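Local coordinates for Ulp1-like SUMO protease (Chaetomium thermophilum, PDB 6DG4), which probably cleaves SUMO from modified proteins as a cysteine protease of the C48 (Ulp1) family, represented here by its C-terminal catalytic domain, at residues 10-15 / 232-237; 68-73 / 89-94; 135-140 / 200-205; 151-156 / 189-194; 194-199 / 223-228. All coordinates share one frame; numbering follows the deposited sequence.

Contact 1: 10-15 / 232-237; sequences QLITPL and RQRIAA
Leu15 and Arg234 mark the closest pass of the two backbones, CA to CA 7.1 Å, where the irregular chain 10-15 runs by one side of the helical segment 232-237. At this spacing long side chains do the joining, Arg234 above all. Its chain leaves the helix extended as far as CD, then bends at chi3 (59°), which brings NE round beside the backbone of Thr13. NH1 donates to Thr13 O over 2.9 Å, a bent bond (134° at the hydrogen) that meets the oxygen from above the carbonyl plane. Thr13 OG1 lies over one face of the guanidinium, offset toward its rim, too poorly angled to NH1 for a hydrogen bond. Ile12 CG2 rests on Arg234 CD at 3.9 Å. The contact fastens the N-terminal arm to helix 228-241, the last helix of this papain-like (clan CA) Ulp1 catalytic domain. Water adds a second tie: one molecule accepts from Arg234 NE at 2.9 Å and donates to Leu11 O at 3.0 Å, while another makes a weak link from Arg234 NH2 to the same carbonyl. Beyond the guanidinium, Leu15 spreads its two methyls, CD2 3.6 Å from Arg234 NH1 and CD1 3.7 Å from Gln233 O. Ala237 CB lies farther along, also covered by Trp19 and Val23 of helix 17-27.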
# COMPACT_ATOMS: atom_id res chain seq x y z
N GLN A 10 3.93 -0.25 -19.32
CA GLN A 10 5.03 -0.27 -18.37
C GLN A 10 4.65 0.44 -17.07
O GLN A 10 4.23 1.60 -17.07
CB GLN A 10 6.23 0.44 -19.00
CG GLN A 10 7.52 0.31 -18.21
CD GLN A 10 8.20 -1.01 -18.44
OE1 GLN A 10 8.42 -1.41 -19.58
NE2 GLN A 10 8.53 -1.71 -17.36
N LEU A 11 4.83 -0.27 -15.95
CA LEU A 11 4.36 0.25 -14.67
C LEU A 11 5.19 1.44 -14.20
O LEU A 11 4.63 2.44 -13.72
CB LEU A 11 4.38 -0.85 -13.61
CG LEU A 11 3.93 -0.43 -12.20
CD1 LEU A 11 2.45 -0.04 -12.21
CD2 LEU A 11 4.19 -1.53 -11.19
N ILE A 12 6.51 1.35 -14.29
CA ILE A 12 7.42 2.36 -13.76
C ILE A 12 8.14 2.98 -14.94
O ILE A 12 8.99 2.33 -15.57
CB ILE A 12 8.41 1.77 -12.76
CG1 ILE A 12 7.66 1.05 -11.64
CG2 ILE A 12 9.30 2.87 -12.19
CD1 ILE A 12 8.57 0.32 -10.67
N THR A 13 7.81 4.23 -15.25
CA THR A 13 8.29 4.92 -16.43
C THR A 13 8.89 6.27 -16.06
O THR A 13 8.52 6.87 -15.05
CB THR A 13 7.13 5.16 -17.41
OG1 THR A 13 6.02 5.73 -16.71
CG2 THR A 13 6.67 3.86 -18.05
N PRO A 14 9.81 6.78 -16.87
CA PRO A 14 10.44 8.07 -16.56
C PRO A 14 9.45 9.22 -16.60
O PRO A 14 8.51 9.24 -17.39
CB PRO A 14 11.52 8.21 -17.64
CG PRO A 14 11.08 7.29 -18.75
CD PRO A 14 10.39 6.15 -18.08
N LEU A 15 9.69 10.21 -15.74
CA LEU A 15 8.82 11.37 -15.64
C LEU A 15 9.14 12.41 -16.72
O LEU A 15 10.27 12.50 -17.21
CB LEU A 15 8.99 12.04 -14.28
CG LEU A 15 8.47 11.26 -13.07
CD1 LEU A 15 9.02 11.87 -11.79
CD2 LEU A 15 6.96 11.26 -13.03
N ARG A 232 10.83 5.88 -6.76
CA ARG A 232 10.84 6.88 -5.70
C ARG A 232 10.45 8.25 -6.23
O ARG A 232 9.70 8.99 -5.57
CB ARG A 232 12.21 6.94 -5.03
CG ARG A 232 12.57 5.68 -4.27
CD ARG A 232 14.07 5.62 -4.02
NE ARG A 232 14.44 4.40 -3.31
CZ ARG A 232 14.48 4.29 -1.98
NH1 ARG A 232 14.18 5.33 -1.22
NH2 ARG A 232 14.81 3.13 -1.43
N GLN A 233 10.98 8.63 -7.40
CA GLN A 233 10.62 9.91 -7.99
C GLN A 233 9.15 9.95 -8.36
O GLN A 233 8.49 10.99 -8.19
CB GLN A 233 11.44 10.15 -9.26
CG GLN A 233 12.90 10.32 -9.07
CD GLN A 233 13.55 10.72 -10.37
OE1 GLN A 233 14.09 11.82 -10.51
NE2 GLN A 233 13.47 9.84 -11.35
N ARG A 234 8.62 8.84 -8.88
CA ARG A 234 7.21 8.80 -9.26
C ARG A 234 6.31 8.90 -8.04
O ARG A 234 5.30 9.60 -8.07
CB ARG A 234 6.93 7.52 -10.04
CG ARG A 234 7.67 7.44 -11.38
CD ARG A 234 7.24 6.24 -12.22
NE ARG A 234 5.81 6.34 -12.48
CZ ARG A 234 5.25 7.15 -13.37
NH1 ARG A 234 5.99 7.93 -14.16
NH2 ARG A 234 3.94 7.19 -13.48
N ILE A 235 6.67 8.20 -6.95
CA ILE A 235 5.91 8.32 -5.71
C ILE A 235 5.92 9.76 -5.22
O ILE A 235 4.90 10.30 -4.80
CB ILE A 235 6.46 7.35 -4.65
CG1 ILE A 235 6.18 5.90 -5.06
CG2 ILE A 235 5.86 7.64 -3.27
CD1 ILE A 235 7.05 4.90 -4.31
N ALA A 236 7.09 10.40 -5.27
CA ALA A 236 7.19 11.80 -4.87
C ALA A 236 6.25 12.67 -5.69
O ALA A 236 5.54 13.52 -5.15
CB ALA A 236 8.63 12.29 -5.00
N ALA A 237 6.24 12.47 -7.01
CA ALA A 237 5.36 13.25 -7.88
C ALA A 237 3.89 13.02 -7.53
O ALA A 237 3.10 13.97 -7.50
CB ALA A 237 5.62 12.90 -9.34
O HOH W 1 4.75 4.00 -11.11
O HOH W 2 2.15 4.48 -12.60

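Contact 2: 68-73 / 89-94; sequences AIFYIA and CTAFTS
The Phe70 ring meets the Phe92 carbonyl at its edge, CE1 to Phe92 O 3.7 Å, with the carbonyl near the ring plane. Phe92 O is buried here and has no hydrogen-bond partner in the model. Obliquely to the same ring come Ala91 O and the methyl of Thr93, whose CG2 is 3.7 Å from Phe70 CZ. The Thr93 methyl is turned anti to its own carbonyl carbon, and its OG1 caps the backbone N of Phe95. Phe70 CD1 also touches Ala91, 3.7 Å from its CB. Ile69 CG2, one residue earlier on the helix, reaches the same methyl at 3.8 Å, so Ala91 is gripped by two helix side chains. A turn farther on, Ala73 takes over: its CB packs 3.5 Å from Cys89 O and 3.9 Å from Cys89 SG. Small residues at this end let the backbones close to 4.9 Å between the CA atoms of Ala73 and Cys89. Segment 68-73 of helix 62-80 runs nearly antiparallel to strand 89-91, an outermost strand of the five-stranded mixed sheet, their axes 7.2 Å apart at closest approach. Ile72 faces helix 202-215, Ile69 also touches Leu129 on the next strand, and Phe92 turns away to meet Phe96 and strand 127-134.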
# COMPACT_ATOMS: atom_id res chain seq x y z
N ALA A 68 1.14 7.21 0.45
CA ALA A 68 1.02 6.62 -0.87
C ALA A 68 -0.06 5.55 -0.90
O ALA A 68 -0.86 5.49 -1.84
CB ALA A 68 2.36 6.02 -1.29
N ILE A 69 -0.09 4.69 0.11
CA ILE A 69 -1.05 3.58 0.11
C ILE A 69 -2.47 4.09 0.26
O ILE A 69 -3.40 3.56 -0.37
CB ILE A 69 -0.64 2.52 1.15
CG1 ILE A 69 0.68 1.88 0.70
CG2 ILE A 69 -1.71 1.48 1.29
CD1 ILE A 69 1.34 0.98 1.73
N PHE A 70 -2.69 5.14 1.07
CA PHE A 70 -4.02 5.73 1.15
C PHE A 70 -4.47 6.26 -0.21
O PHE A 70 -5.65 6.16 -0.57
CB PHE A 70 -4.05 6.84 2.20
CG PHE A 70 -4.42 6.36 3.59
CD1 PHE A 70 -3.84 5.23 4.14
CD2 PHE A 70 -5.35 7.06 4.34
CE1 PHE A 70 -4.20 4.79 5.41
CE2 PHE A 70 -5.70 6.63 5.60
CZ PHE A 70 -5.12 5.50 6.14
N TYR A 71 -3.54 6.82 -1.00
CA TYR A 71 -3.90 7.30 -2.33
C TYR A 71 -4.26 6.15 -3.28
O TYR A 71 -5.11 6.34 -4.15
CB TYR A 71 -2.77 8.15 -2.94
CG TYR A 71 -2.73 9.59 -2.46
CD1 TYR A 71 -3.88 10.36 -2.37
CD2 TYR A 71 -1.53 10.19 -2.11
CE1 TYR A 71 -3.85 11.67 -1.95
CE2 TYR A 71 -1.49 11.52 -1.68
CZ TYR A 71 -2.65 12.25 -1.60
OH TYR A 71 -2.63 13.56 -1.18
N ILE A 72 -3.63 4.98 -3.13
CA ILE A 72 -4.02 3.81 -3.92
C ILE A 72 -5.48 3.48 -3.64
O ILE A 72 -6.29 3.31 -4.56
CB ILE A 72 -3.13 2.60 -3.59
CG1 ILE A 72 -1.66 2.91 -3.88
CG2 ILE A 72 -3.57 1.38 -4.39
CD1 ILE A 72 -0.71 1.83 -3.36
N ALA A 73 -5.82 3.35 -2.36
CA ALA A 73 -7.18 2.99 -1.99
C ALA A 73 -8.17 4.03 -2.51
O ALA A 73 -9.23 3.68 -3.02
CB ALA A 73 -7.29 2.86 -0.48
N CYS A 89 -11.60 -0.60 -1.74
CA CYS A 89 -10.21 -0.77 -1.32
C CYS A 89 -10.00 0.09 -0.10
O CYS A 89 -10.39 1.27 -0.10
CB CYS A 89 -9.24 -0.35 -2.42
SG CYS A 89 -7.49 -0.69 -2.05
N THR A 90 -9.43 -0.48 0.95
CA THR A 90 -9.18 0.31 2.15
C THR A 90 -7.78 -0.01 2.67
O THR A 90 -7.20 -1.05 2.38
CB THR A 90 -10.27 0.12 3.21
OG1 THR A 90 -10.05 1.07 4.25
CG2 THR A 90 -10.25 -1.28 3.78
N ALA A 91 -7.25 0.94 3.44
CA ALA A 91 -5.88 0.86 3.90
C ALA A 91 -5.82 1.24 5.36
O ALA A 91 -6.64 2.02 5.86
CB ALA A 91 -4.98 1.82 3.11
N PHE A 92 -4.81 0.71 6.03
CA PHE A 92 -4.55 1.00 7.43
C PHE A 92 -3.29 1.83 7.58
O PHE A 92 -2.41 1.86 6.71
CB PHE A 92 -4.44 -0.30 8.22
CG PHE A 92 -5.75 -0.96 8.46
CD1 PHE A 92 -6.30 -1.79 7.51
CD2 PHE A 92 -6.46 -0.73 9.63
CE1 PHE A 92 -7.53 -2.40 7.73
CE2 PHE A 92 -7.67 -1.34 9.85
CZ PHE A 92 -8.21 -2.17 8.89
N THR A 93 -3.21 2.53 8.72
CA THR A 93 -2.05 3.32 9.05
C THR A 93 -0.97 2.46 9.69
O THR A 93 -1.15 1.26 9.93
CB THR A 93 -2.43 4.44 10.02
OG1 THR A 93 -2.68 3.88 11.32
CG2 THR A 93 -3.65 5.21 9.53
N SER A 94 0.16 3.09 10.00
CA SER A 94 1.27 2.41 10.64
C SER A 94 0.96 2.02 12.08
O SER A 94 1.74 1.27 12.68
CB SER A 94 2.52 3.31 10.61
OG SER A 94 2.43 4.38 11.53

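Contact 3: 135-140 / 200-205; sequences SSHWTL and WDCGVF
Cys202 is wedged against the start of strand 137-144, and its packing is tight on this side. Trp138 N donates to Cys202 SG over 3.4 Å, almost straight at 174°. The cysteine's chi1 of 62° sets SG between its backbone N and carbonyl carbon, the crowded position, and from there the sulfur lies at the edge of the Trp138 indole, near its plane. Cys202 CB approaches the imidazole of His137 obliquely, 3.4 Å from ND1, with SG itself 4.0 Å from ND1. Gly203 CA lies 4.0 Å from Trp138 CB. This cysteine-histidine pair, near the N-terminal end of helix 202-215, is consistent with the Cys-His-Asp catalytic triad of the C48 peptidases: His137 NE2 is hydrogen-bonded to Asp154 OD1. Gln196 also packs on Cys202. The loose side is the turn before the strand. There Ser136 is exposed, and its main contribution is a carbonyl O 3.9 Å from SG; its side chain stays well away from the helix. The CB of Trp138 points at the helix, while its buried indole leads away over Pro131 and Cys133 of strand 127-134, touching Thr206 as well.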
# COMPACT_ATOMS: atom_id res chain seq x y z
N SER A 135 11.16 -4.84 12.69
CA SER A 135 12.62 -4.72 12.62
C SER A 135 13.03 -3.84 11.44
O SER A 135 13.99 -4.15 10.72
CB SER A 135 13.27 -6.10 12.54
OG SER A 135 12.84 -6.92 13.61
N SER A 136 12.30 -2.74 11.25
CA SER A 136 12.54 -1.74 10.21
C SER A 136 12.19 -2.21 8.80
O SER A 136 12.26 -1.42 7.85
CB SER A 136 13.99 -1.25 10.23
OG SER A 136 14.33 -0.73 11.50
N HIS A 137 11.82 -3.47 8.64
CA HIS A 137 11.52 -4.04 7.33
C HIS A 137 10.03 -3.91 7.05
O HIS A 137 9.20 -4.43 7.80
CB HIS A 137 11.95 -5.50 7.29
CG HIS A 137 11.65 -6.18 5.99
ND1 HIS A 137 12.05 -5.68 4.77
CD2 HIS A 137 10.97 -7.32 5.72
CE1 HIS A 137 11.63 -6.48 3.81
NE2 HIS A 137 10.98 -7.49 4.36
N TRP A 138 9.70 -3.24 5.95
CA TRP A 138 8.33 -3.05 5.52
C TRP A 138 7.92 -4.17 4.57
O TRP A 138 8.64 -4.48 3.62
CB TRP A 138 8.17 -1.73 4.76
CG TRP A 138 8.12 -0.54 5.64
CD1 TRP A 138 9.13 0.32 5.90
CD2 TRP A 138 6.99 -0.07 6.38
NE1 TRP A 138 8.71 1.30 6.76
CE2 TRP A 138 7.39 1.09 7.06
CE3 TRP A 138 5.67 -0.51 6.52
CZ2 TRP A 138 6.53 1.81 7.88
CZ3 TRP A 138 4.82 0.20 7.33
CH2 TRP A 138 5.25 1.35 8.00
N THR A 139 6.74 -4.73 4.84
CA THR A 139 6.07 -5.70 3.99
C THR A 139 4.60 -5.31 3.91
O THR A 139 4.15 -4.36 4.57
CB THR A 139 6.23 -7.13 4.53
OG1 THR A 139 5.65 -7.22 5.85
CG2 THR A 139 7.70 -7.53 4.58
N LEU A 140 3.83 -6.05 3.11
CA LEU A 140 2.44 -5.72 2.83
C LEU A 140 1.58 -6.95 3.07
O LEU A 140 1.76 -7.98 2.42
CB LEU A 140 2.28 -5.28 1.37
CG LEU A 140 0.86 -4.87 0.98
CD1 LEU A 140 0.48 -3.56 1.65
CD2 LEU A 140 0.72 -4.78 -0.53
N TRP A 200 17.08 -1.08 1.95
CA TRP A 200 16.44 0.23 1.91
C TRP A 200 15.24 0.26 0.98
O TRP A 200 14.45 1.21 1.04
CB TRP A 200 17.44 1.32 1.47
CG TRP A 200 18.10 1.02 0.14
CD1 TRP A 200 17.49 0.94 -1.08
CD2 TRP A 200 19.49 0.74 -0.08
NE1 TRP A 200 18.42 0.64 -2.05
CE2 TRP A 200 19.65 0.51 -1.47
CE3 TRP A 200 20.62 0.69 0.74
CZ2 TRP A 200 20.88 0.22 -2.04
CZ3 TRP A 200 21.84 0.40 0.17
CH2 TRP A 200 21.96 0.17 -1.20
N ASP A 201 15.10 -0.73 0.10
CA ASP A 201 14.04 -0.68 -0.89
C ASP A 201 12.72 -1.24 -0.38
O ASP A 201 11.71 -1.13 -1.08
CB ASP A 201 14.46 -1.41 -2.17
CG ASP A 201 15.24 -0.51 -3.13
OD1 ASP A 201 15.00 0.71 -3.13
OD2 ASP A 201 16.08 -1.04 -3.88
N CYS A 202 12.68 -1.79 0.84
CA CYS A 202 11.47 -2.47 1.31
C CYS A 202 10.22 -1.59 1.25
O CYS A 202 9.14 -2.07 0.88
CB CYS A 202 11.68 -3.00 2.74
SG CYS A 202 12.01 -1.72 4.01
N GLY A 203 10.33 -0.32 1.63
CA GLY A 203 9.17 0.54 1.57
C GLY A 203 8.69 0.79 0.16
O GLY A 203 7.49 0.94 -0.09
N VAL A 204 9.62 0.83 -0.80
CA VAL A 204 9.23 1.04 -2.19
C VAL A 204 8.58 -0.23 -2.75
O VAL A 204 7.59 -0.16 -3.50
CB VAL A 204 10.42 1.51 -3.04
CG1 VAL A 204 9.92 1.99 -4.39
CG2 VAL A 204 11.20 2.62 -2.33
N PHE A 205 9.12 -1.40 -2.41
CA PHE A 205 8.47 -2.64 -2.78
C PHE A 205 7.06 -2.71 -2.19
O PHE A 205 6.11 -3.14 -2.86
CB PHE A 205 9.27 -3.84 -2.26
CG PHE A 205 10.47 -4.21 -3.09
CD1 PHE A 205 10.31 -4.79 -4.34
CD2 PHE A 205 11.75 -4.06 -2.60
CE1 PHE A 205 11.40 -5.17 -5.09
CE2 PHE A 205 12.85 -4.43 -3.35
CZ PHE A 205 12.67 -4.99 -4.60

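Contact 4: 151-156 / 189-194; sequences SHLDSM and VDFQAP
Ser151 and Val189 make the direct hydrogen bond between the two segments, which run 18° apart: Ser151 OG donates to Val189 O at 2.7 Å, tilted 22° from the carbonyl plane. Chi1 of -56° turns OG anti to the serine's own carbonyl carbon, where it meets Val189 O. Two waters widen the link. One accepts from His152 N at 2.8 Å and sits among Val189 O and Asp190 OD1, which also accepts from Gly161 N and forms a salt bridge with Lys166; the second accepts from Phe191 N at 2.9 Å and bridges to His152 O. Packing centres on Phe191, whose ring edge meets Ser151 OG at CE2, 3.2 Å away, while Leu153 CD1 comes obliquely to within 4.3 Å of CD2. Val189 CG1 lies over one face of that ring. Within 151-156, Asp154 OD1 accepts from Met156 N at 2.9 Å, an Asx turn. Segment 189-194 follows edge strand 187-188, which pairs parallel to strand 149-153. Leu153 bonds through its backbone to Leu140 of strand 137-144 and packs on Leu213 of helix 202-215.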
# COMPACT_ATOMS: atom_id res chain seq x y z
N SER A 151 -3.01 -12.72 2.39
CA SER A 151 -1.68 -12.83 1.82
C SER A 151 -0.72 -11.92 2.56
O SER A 151 -1.12 -10.88 3.11
CB SER A 151 -1.65 -12.43 0.34
OG SER A 151 -2.57 -13.20 -0.43
N HIS A 152 0.55 -12.30 2.55
CA HIS A 152 1.63 -11.48 3.07
C HIS A 152 2.71 -11.44 2.01
O HIS A 152 3.27 -12.48 1.66
CB HIS A 152 2.16 -12.08 4.37
CG HIS A 152 3.29 -11.30 4.97
ND1 HIS A 152 4.41 -11.91 5.49
CD2 HIS A 152 3.47 -9.97 5.13
CE1 HIS A 152 5.23 -10.99 5.96
NE2 HIS A 152 4.69 -9.80 5.74
N LEU A 153 2.98 -10.24 1.48
CA LEU A 153 3.96 -10.07 0.41
C LEU A 153 5.23 -9.48 1.03
O LEU A 153 5.24 -8.31 1.44
CB LEU A 153 3.43 -9.17 -0.70
CG LEU A 153 2.40 -9.81 -1.63
CD1 LEU A 153 1.04 -9.90 -0.98
CD2 LEU A 153 2.32 -9.07 -2.96
N ASP A 154 6.27 -10.29 1.09
CA ASP A 154 7.57 -9.89 1.63
C ASP A 154 8.56 -9.94 0.47
O ASP A 154 8.85 -11.02 -0.05
CB ASP A 154 7.98 -10.85 2.74
CG ASP A 154 9.24 -10.42 3.44
OD1 ASP A 154 9.99 -9.59 2.88
OD2 ASP A 154 9.48 -10.92 4.56
N SER A 155 9.06 -8.77 0.07
CA SER A 155 9.99 -8.71 -1.05
C SER A 155 11.27 -9.48 -0.78
O SER A 155 11.93 -9.94 -1.72
CB SER A 155 10.29 -7.25 -1.41
OG SER A 155 10.65 -6.47 -0.26
N MET A 156 11.65 -9.67 0.49
CA MET A 156 12.85 -10.44 0.78
C MET A 156 12.71 -11.90 0.40
O MET A 156 13.72 -12.59 0.25
CB MET A 156 13.25 -10.28 2.24
CG MET A 156 13.83 -8.91 2.50
SD MET A 156 14.25 -8.61 4.21
CE MET A 156 15.48 -9.88 4.49
N VAL A 189 -2.78 -17.28 0.60
CA VAL A 189 -2.27 -17.43 -0.75
C VAL A 189 -1.00 -16.60 -0.87
O VAL A 189 -0.98 -15.42 -0.50
CB VAL A 189 -3.29 -16.97 -1.81
CG1 VAL A 189 -2.67 -16.93 -3.20
CG2 VAL A 189 -4.52 -17.88 -1.78
N ASP A 190 0.06 -17.21 -1.40
CA ASP A 190 1.29 -16.50 -1.71
C ASP A 190 1.25 -16.02 -3.15
O ASP A 190 0.77 -16.73 -4.05
CB ASP A 190 2.51 -17.40 -1.52
CG ASP A 190 2.90 -17.58 -0.07
OD1 ASP A 190 2.82 -16.63 0.73
OD2 ASP A 190 3.30 -18.70 0.28
N PHE A 191 1.76 -14.82 -3.37
CA PHE A 191 1.96 -14.26 -4.70
C PHE A 191 3.44 -14.07 -4.94
O PHE A 191 4.17 -13.59 -4.07
CB PHE A 191 1.26 -12.90 -4.84
CG PHE A 191 -0.23 -12.99 -4.80
CD1 PHE A 191 -0.94 -13.36 -5.93
CD2 PHE A 191 -0.92 -12.69 -3.64
CE1 PHE A 191 -2.31 -13.45 -5.90
CE2 PHE A 191 -2.31 -12.78 -3.61
CZ PHE A 191 -3.00 -13.16 -4.73
N GLN A 192 3.90 -14.46 -6.12
CA GLN A 192 5.26 -14.12 -6.53
C GLN A 192 5.35 -12.62 -6.73
O GLN A 192 4.42 -11.98 -7.23
CB GLN A 192 5.62 -14.83 -7.83
CG GLN A 192 7.07 -14.61 -8.27
CD GLN A 192 7.35 -15.01 -9.72
OE1 GLN A 192 6.61 -15.79 -10.35
NE2 GLN A 192 8.44 -14.47 -10.26
N ALA A 193 6.48 -12.05 -6.33
CA ALA A 193 6.71 -10.63 -6.52
C ALA A 193 8.20 -10.41 -6.69
O ALA A 193 9.00 -11.29 -6.37
CB ALA A 193 6.17 -9.82 -5.33
N PRO A 194 8.60 -9.26 -7.23
CA PRO A 194 10.03 -9.02 -7.45
C PRO A 194 10.83 -9.15 -6.16
O PRO A 194 10.37 -8.78 -5.08
CB PRO A 194 10.07 -7.60 -8.00
CG PRO A 194 8.76 -7.48 -8.73
CD PRO A 194 7.78 -8.20 -7.85
O HOH W 3 0.90 -14.87 1.44
O HOH W 4 2.61 -13.44 -1.02

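Contact 5: 194-199 / 223-228; sequences PRQTNG and YTEAQL. With SO4 (sulfate ion), chain C.
Glu225 puts one carboxylate oxygen into the grip of two successive backbone amides. Its OE2 accepts from Thr197 N at 2.7 Å and from Asn198 N at 3.0 Å, the second bond almost straight at 175°. Both donors come on the syn side but from opposite faces of the carboxylate plane. A weak bond from Thr197 N reaches OE1 as well. The side chain gets there extended, CG anti to its backbone N (chi1 -177°). The Asn198 amide is stacked on the carboxylate with planes 22° apart, and ND2 goes on to Asp201 OD2. A water bridges Glu225 OE1 to Arg195 O, and another links that carbonyl to Glu225 N. The loop so pinned leads to helix 202-215 and carries Gln196, consistent with the oxyanion-hole glutamine of C48 peptidases. Gln196 starts off away from Glu225, its OE1 bonded to Ser155 OG. At the other end Pro194 CG stands over the centre of the Tyr223 ring, 3.5 Å from its centroid, a CH-pi contact, and Tyr223 OH is bonded to Asn209 OD1. On the outer side, Arg195 NH1 donates to sulfate O1 at 2.8 Å; the ion, probably from the crystallisation liquor, is also held by Arg160 NH2.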
# COMPACT_ATOMS: atom_id res chain seq x y z
N PRO A 194 8.60 -9.26 -7.23
CA PRO A 194 10.03 -9.02 -7.45
C PRO A 194 10.83 -9.15 -6.16
O PRO A 194 10.37 -8.78 -5.08
CB PRO A 194 10.07 -7.60 -8.00
CG PRO A 194 8.76 -7.48 -8.73
CD PRO A 194 7.78 -8.20 -7.85
N ARG A 195 12.04 -9.68 -6.29
CA ARG A 195 12.89 -9.97 -5.14
C ARG A 195 13.69 -8.76 -4.71
O ARG A 195 14.26 -8.03 -5.54
CB ARG A 195 13.85 -11.11 -5.48
CG ARG A 195 14.76 -11.51 -4.33
CD ARG A 195 15.64 -12.69 -4.70
NE ARG A 195 14.86 -13.92 -4.87
CZ ARG A 195 14.45 -14.68 -3.86
NH1 ARG A 195 14.71 -14.34 -2.61
NH2 ARG A 195 13.76 -15.79 -4.11
N GLN A 196 13.77 -8.57 -3.40
CA GLN A 196 14.58 -7.54 -2.79
C GLN A 196 15.97 -8.07 -2.48
O GLN A 196 16.13 -9.14 -1.88
CB GLN A 196 13.92 -7.09 -1.48
CG GLN A 196 14.78 -6.18 -0.64
CD GLN A 196 14.13 -5.84 0.68
OE1 GLN A 196 12.92 -5.60 0.74
NE2 GLN A 196 14.91 -5.86 1.75
N THR A 197 16.98 -7.31 -2.92
CA THR A 197 18.36 -7.43 -2.47
C THR A 197 18.70 -6.35 -1.45
O THR A 197 19.36 -6.64 -0.45
CB THR A 197 19.31 -7.27 -3.66
OG1 THR A 197 19.05 -8.30 -4.62
CG2 THR A 197 20.76 -7.34 -3.21
N ASN A 198 18.23 -5.13 -1.70
CA ASN A 198 18.60 -3.95 -0.93
C ASN A 198 17.61 -3.71 0.21
O ASN A 198 16.43 -3.49 -0.04
CB ASN A 198 18.54 -2.71 -1.85
CG ASN A 198 19.38 -2.85 -3.12
OD1 ASN A 198 20.48 -3.39 -3.10
ND2 ASN A 198 18.86 -2.31 -4.22
N GLY A 199 18.10 -3.68 1.45
CA GLY A 199 17.22 -3.43 2.59
C GLY A 199 16.44 -2.14 2.48
O GLY A 199 15.26 -2.08 2.84
N TYR A 223 7.51 -5.23 -12.70
CA TYR A 223 8.59 -4.31 -12.34
C TYR A 223 9.79 -5.10 -11.84
O TYR A 223 9.73 -6.32 -11.63
CB TYR A 223 8.11 -3.25 -11.34
CG TYR A 223 7.89 -3.71 -9.91
CD1 TYR A 223 6.71 -4.33 -9.52
CD2 TYR A 223 8.87 -3.50 -8.95
CE1 TYR A 223 6.52 -4.75 -8.21
CE2 TYR A 223 8.69 -3.92 -7.64
CZ TYR A 223 7.52 -4.53 -7.27
OH TYR A 223 7.37 -4.93 -5.96
N THR A 224 10.91 -4.38 -11.66
CA THR A 224 12.15 -4.93 -11.15
C THR A 224 12.72 -4.02 -10.07
O THR A 224 12.39 -2.84 -9.97
CB THR A 224 13.22 -5.04 -12.24
OG1 THR A 224 13.68 -3.72 -12.56
CG2 THR A 224 12.67 -5.71 -13.50
N GLU A 225 13.61 -4.60 -9.26
CA GLU A 225 14.29 -3.83 -8.22
C GLU A 225 15.07 -2.66 -8.80
O GLU A 225 15.11 -1.57 -8.21
CB GLU A 225 15.20 -4.74 -7.41
CG GLU A 225 15.89 -4.03 -6.25
CD GLU A 225 16.61 -4.98 -5.31
OE1 GLU A 225 17.42 -5.80 -5.80
OE2 GLU A 225 16.38 -4.89 -4.08
N ALA A 226 15.71 -2.85 -9.96
CA ALA A 226 16.52 -1.78 -10.54
C ALA A 226 15.70 -0.57 -10.95
O ALA A 226 16.28 0.51 -11.16
CB ALA A 226 17.32 -2.31 -11.73
N GLN A 227 14.38 -0.71 -11.08
CA GLN A 227 13.51 0.41 -11.41
C GLN A 227 13.10 1.23 -10.19
O GLN A 227 12.43 2.26 -10.34
CB GLN A 227 12.24 -0.10 -12.10
CG GLN A 227 12.48 -0.72 -13.45
CD GLN A 227 11.30 -1.50 -13.95
OE1 GLN A 227 10.35 -1.74 -13.21
NE2 GLN A 227 11.36 -1.92 -15.19
N LEU A 228 13.50 0.83 -9.00
CA LEU A 228 12.98 1.50 -7.81
C LEU A 228 13.53 2.90 -7.56
O LEU A 228 12.80 3.72 -7.01
CB LEU A 228 13.12 0.60 -6.58
CG LEU A 228 12.32 -0.70 -6.69
CD1 LEU A 228 12.41 -1.48 -5.41
CD2 LEU A 228 10.85 -0.47 -7.07
S SO4 C . 13.67 -17.21 -0.39
O1 SO4 C . 14.15 -15.84 -0.31
O2 SO4 C . 14.63 -18.03 -1.12
O3 SO4 C . 13.51 -17.74 0.96
O4 SO4 C . 12.38 -17.24 -1.08
O HOH W 5 8.30 -7.32 -4.23
O HOH W 6 13.50 -7.44 -8.47
O HOH W 7 16.76 -8.33 -6.66

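Overall arrangement
From the N terminus, contact 1 opens first and closes last, so its loop, tying the arm 10-15 to helix 228-241, encloses the other four. Contact 2 closes early, binding helix 62-80 to edge strand 89-91. Contact 3 then opens on the central strand 137-144 and closes at helix 202-215, with contact 4 nested inside it on the adjacent strand 149-153. Contact 5 crosses contact 3, its segments alternating with those of the latter, and follows contact 4 in series, sharing Pro194. Contacts 3, 4 and 5 converge where His137, Asp154, Gln196 and Cys202 meet. Contact 1 touches contact 3 through Arg232, salt-bridged to Asp201, and contact 5 through Ile12, packed on Tyr223.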